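Nucleoside-diphosphate-sugar epimerase (Pseudomonas aeruginosa, PDB 2X4G) probably acts as a nicotinamide-cofactor-dependent epimerase or dehydratase on nucleotide sugars, as in related members of its family. Local coordinates at residues I178-M183 / R238-G243. Residues are numbered along the deposited sequence; the frame is centred on the assembly and turned at random.
Sequences IGIPGM and RYLLTG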
ATOM      1  N   ILE A 178      -8.581 -31.546  -3.597  1.00 43.16           N
ATOM      2  CA  ILE A 178      -7.816 -30.338  -3.288  1.00 42.31           C
ATOM      3  C   ILE A 178      -6.422 -30.656  -2.736  1.00 41.32           C
ATOM      4  O   ILE A 178      -6.288 -31.325  -1.709  1.00 41.11           O
ATOM      5  CB  ILE A 178      -8.557 -29.466  -2.295  1.00 43.08           C
ATOM      6  CG1 ILE A 178      -9.953 -29.165  -2.818  1.00 44.70           C
ATOM      7  CG2 ILE A 178      -7.806 -28.169  -2.061  1.00 42.42           C
ATOM      8  CD1 ILE A 178     -10.824 -28.524  -1.775  1.00 47.02           C
ATOM      9  N   GLY A 179      -5.398 -30.157  -3.436  1.00 40.13           N
ATOM     10  CA  GLY A 179      -3.996 -30.316  -3.051  1.00 39.11           C
ATOM     11  C   GLY A 179      -3.432 -28.982  -2.618  1.00 38.71           C
ATOM     12  O   GLY A 179      -3.540 -28.001  -3.335  1.00 39.14           O
ATOM     13  N   ILE A 180      -2.848 -28.956  -1.424  1.00 38.88           N
ATOM     14  CA  ILE A 180      -2.461 -27.737  -0.736  1.00 38.37           C
ATOM     15  C   ILE A 180      -0.998 -27.860  -0.393  1.00 38.46           C
ATOM     16  O   ILE A 180      -0.664 -28.432   0.632  1.00 39.23           O
ATOM     17  CB  ILE A 180      -3.230 -27.563   0.599  1.00 38.73           C
ATOM     18  CG1 ILE A 180      -4.744 -27.593   0.385  1.00 38.96           C
ATOM     19  CG2 ILE A 180      -2.832 -26.254   1.294  1.00 38.12           C
ATOM     20  CD1 ILE A 180      -5.528 -27.484   1.701  1.00 39.27           C
ATOM     21  N   PRO A 181      -0.109 -27.338  -1.249  1.00 38.23           N
ATOM     22  CA  PRO A 181       1.301 -27.398  -0.904  1.00 37.93           C
ATOM     23  C   PRO A 181       1.695 -26.300   0.074  1.00 38.11           C
ATOM     24  O   PRO A 181       1.009 -25.293   0.167  1.00 38.94           O
ATOM     25  CB  PRO A 181       1.975 -27.170  -2.245  1.00 37.46           C
ATOM     26  CG  PRO A 181       1.066 -26.286  -2.959  1.00 37.19           C
ATOM     27  CD  PRO A 181      -0.312 -26.722  -2.567  1.00 37.86           C
ATOM     28  N   GLY A 182       2.788 -26.503   0.795  1.00 38.12           N
ATOM     29  CA  GLY A 182       3.412 -25.433   1.553  1.00 38.52           C
ATOM     30  C   GLY A 182       4.062 -24.437   0.607  1.00 38.57           C
ATOM     31  O   GLY A 182       3.876 -24.511  -0.612  1.00 38.77           O
ATOM     32  N   MET A 183       4.828 -23.500   1.163  1.00 38.64           N
ATOM     33  CA  MET A 183       5.588 -22.557   0.358  1.00 38.15           C
ATOM     34  C   MET A 183       6.525 -23.348  -0.577  1.00 37.22           C
ATOM     35  O   MET A 183       7.427 -24.034  -0.111  1.00 37.07           O
ATOM     36  CB  MET A 183       6.390 -21.636   1.276  1.00 38.85           C
ATOM     37  CG  MET A 183       6.916 -20.376   0.622  1.00 40.51           C
ATOM     38  SD  MET A 183       8.273 -19.619   1.549  1.00 43.83           S
ATOM     39  CE  MET A 183       8.733 -18.290   0.437  1.00 45.80           C
ATOM     40  N   ARG A 238      -8.994 -32.531   1.144  1.00 46.51           N
ATOM     41  CA  ARG A 238      -7.758 -31.743   1.027  1.00 45.37           C
ATOM     42  C   ARG A 238      -6.556 -32.628   1.335  1.00 44.65           C
ATOM     43  O   ARG A 238      -6.662 -33.589   2.105  1.00 45.67           O
ATOM     44  CB  ARG A 238      -7.759 -30.560   1.997  1.00 45.80           C
ATOM     45  CG  ARG A 238      -9.076 -29.804   2.021  1.00 48.03           C
ATOM     46  CD  ARG A 238      -8.957 -28.365   2.479  1.00 49.72           C
ATOM     47  NE  ARG A 238      -9.034 -28.245   3.930  1.00 53.14           N
ATOM     48  CZ  ARG A 238      -9.484 -27.176   4.595  1.00 55.18           C
ATOM     49  NH1 ARG A 238      -9.931 -26.092   3.963  1.00 54.76           N
ATOM     50  NH2 ARG A 238      -9.501 -27.207   5.918  1.00 57.32           N
ATOM     51  N   TYR A 239      -5.417 -32.323   0.725  1.00 43.01           N
ATOM     52  CA  TYR A 239      -4.173 -33.004   1.060  1.00 41.83           C
ATOM     53  C   TYR A 239      -3.039 -32.005   1.115  1.00 40.47           C
ATOM     54  O   TYR A 239      -2.655 -31.419   0.103  1.00 38.61           O
ATOM     55  CB  TYR A 239      -3.861 -34.096   0.047  1.00 41.74           C
ATOM     56  CG  TYR A 239      -4.856 -35.209   0.070  1.00 43.02           C
ATOM     57  CD1 TYR A 239      -5.969 -35.189  -0.757  1.00 42.79           C
ATOM     58  CD2 TYR A 239      -4.703 -36.273   0.943  1.00 43.85           C
ATOM     59  CE1 TYR A 239      -6.890 -36.224  -0.731  1.00 44.01           C
ATOM     60  CE2 TYR A 239      -5.622 -37.299   0.983  1.00 45.38           C
ATOM     61  CZ  TYR A 239      -6.709 -37.272   0.139  1.00 45.73           C
ATOM     62  OH  TYR A 239      -7.615 -38.301   0.189  1.00 48.56           O
ATOM     63  N   LEU A 240      -2.529 -31.806   2.328  1.00 40.61           N
ATOM     64  CA  LEU A 240      -1.354 -30.987   2.559  1.00 39.83           C
ATOM     65  C   LEU A 240      -0.075 -31.705   2.062  1.00 39.47           C
ATOM     66  O   LEU A 240       0.211 -32.857   2.423  1.00 39.05           O
ATOM     67  CB  LEU A 240      -1.252 -30.653   4.034  1.00 40.61           C
ATOM     68  CG  LEU A 240      -2.251 -29.639   4.584  1.00 40.56           C
ATOM     69  CD1 LEU A 240      -2.254 -29.687   6.111  1.00 38.41           C
ATOM     70  CD2 LEU A 240      -1.887 -28.225   4.064  1.00 39.67           C
ATOM     71  N   LEU A 241       0.659 -31.005   1.194  1.00 38.66           N
ATOM     72  CA  LEU A 241       1.852 -31.523   0.565  1.00 37.61           C
ATOM     73  C   LEU A 241       2.985 -30.707   1.171  1.00 37.57           C
ATOM     74  O   LEU A 241       3.161 -29.567   0.824  1.00 36.67           O
ATOM     75  CB  LEU A 241       1.751 -31.372  -0.960  1.00 36.84           C
ATOM     76  CG  LEU A 241       0.514 -32.034  -1.614  1.00 35.82           C
ATOM     77  CD1 LEU A 241       0.430 -31.733  -3.093  1.00 31.50           C
ATOM     78  CD2 LEU A 241       0.496 -33.556  -1.386  1.00 34.20           C
ATOM     79  N   THR A 242       3.722 -31.314   2.101  1.00 38.55           N
ATOM     80  CA  THR A 242       4.604 -30.595   3.011  1.00 38.87           C
ATOM     81  C   THR A 242       6.027 -31.040   2.854  1.00 39.42           C
ATOM     82  O   THR A 242       6.288 -32.130   2.362  1.00 39.90           O
ATOM     83  CB  THR A 242       4.219 -30.856   4.473  1.00 39.61           C
ATOM     84  OG1 THR A 242       4.405 -32.238   4.775  1.00 39.81           O
ATOM     85  CG2 THR A 242       2.773 -30.521   4.719  1.00 39.90           C
ATOM     86  N   GLY A 243       6.946 -30.193   3.310  1.00 40.64           N
ATOM     87  CA  GLY A 243       8.382 -30.399   3.153  1.00 41.08           C
ATOM     88  C   GLY A 243       9.041 -30.301   4.500  1.00 42.48           C
ATOM     89  O   GLY A 243       9.167 -31.310   5.193  1.00 43.82           O
TER
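I180 reaches L240 with one branch and R238 with the other, and its first torsion (chi1 -56°) sorts the two: CG2 stands anti to the backbone N, while CG1 lies beside that N. CG2 touches L240 CD2 at 3.5 Å; the other branch ends in CD1, 3.6 Å from R238 CD. The isoleucine thus sits across both neighbours on the face it shares with I178, R238 and L240. The R238 chain bends at chi3, and its guanidinium has partners elsewhere: a salt bridge to D163, the backbone O of E141 and a cation-pi contact with F144. The two chains run parallel with the axes of the two short segments 24° apart, in register from I178 beside R238 to P181 beside L241. These are neighbouring strands in the later half of the Rossmann-type sheet; 176-185 pairs with 121-124 too, and 213-218 pairs with both. I178 O takes the N-H of Y239 at 2.8 Å, a bent bond (136° at the hydrogen), and I180 N gives a straighter one to Y239 O. I180 O then accepts from L241 N, which approaches from above the carbonyl plane, and L241 O receives G182 N at 3.1 Å, carrying the pairing one residue beyond P181. The opposite face holds Y239 and L241 with the proline ring; P181 CB lies 4.4 Å from L241 CB, and the Y239 hydroxyl is hydrogen-bonded to E314 of helix 309-315.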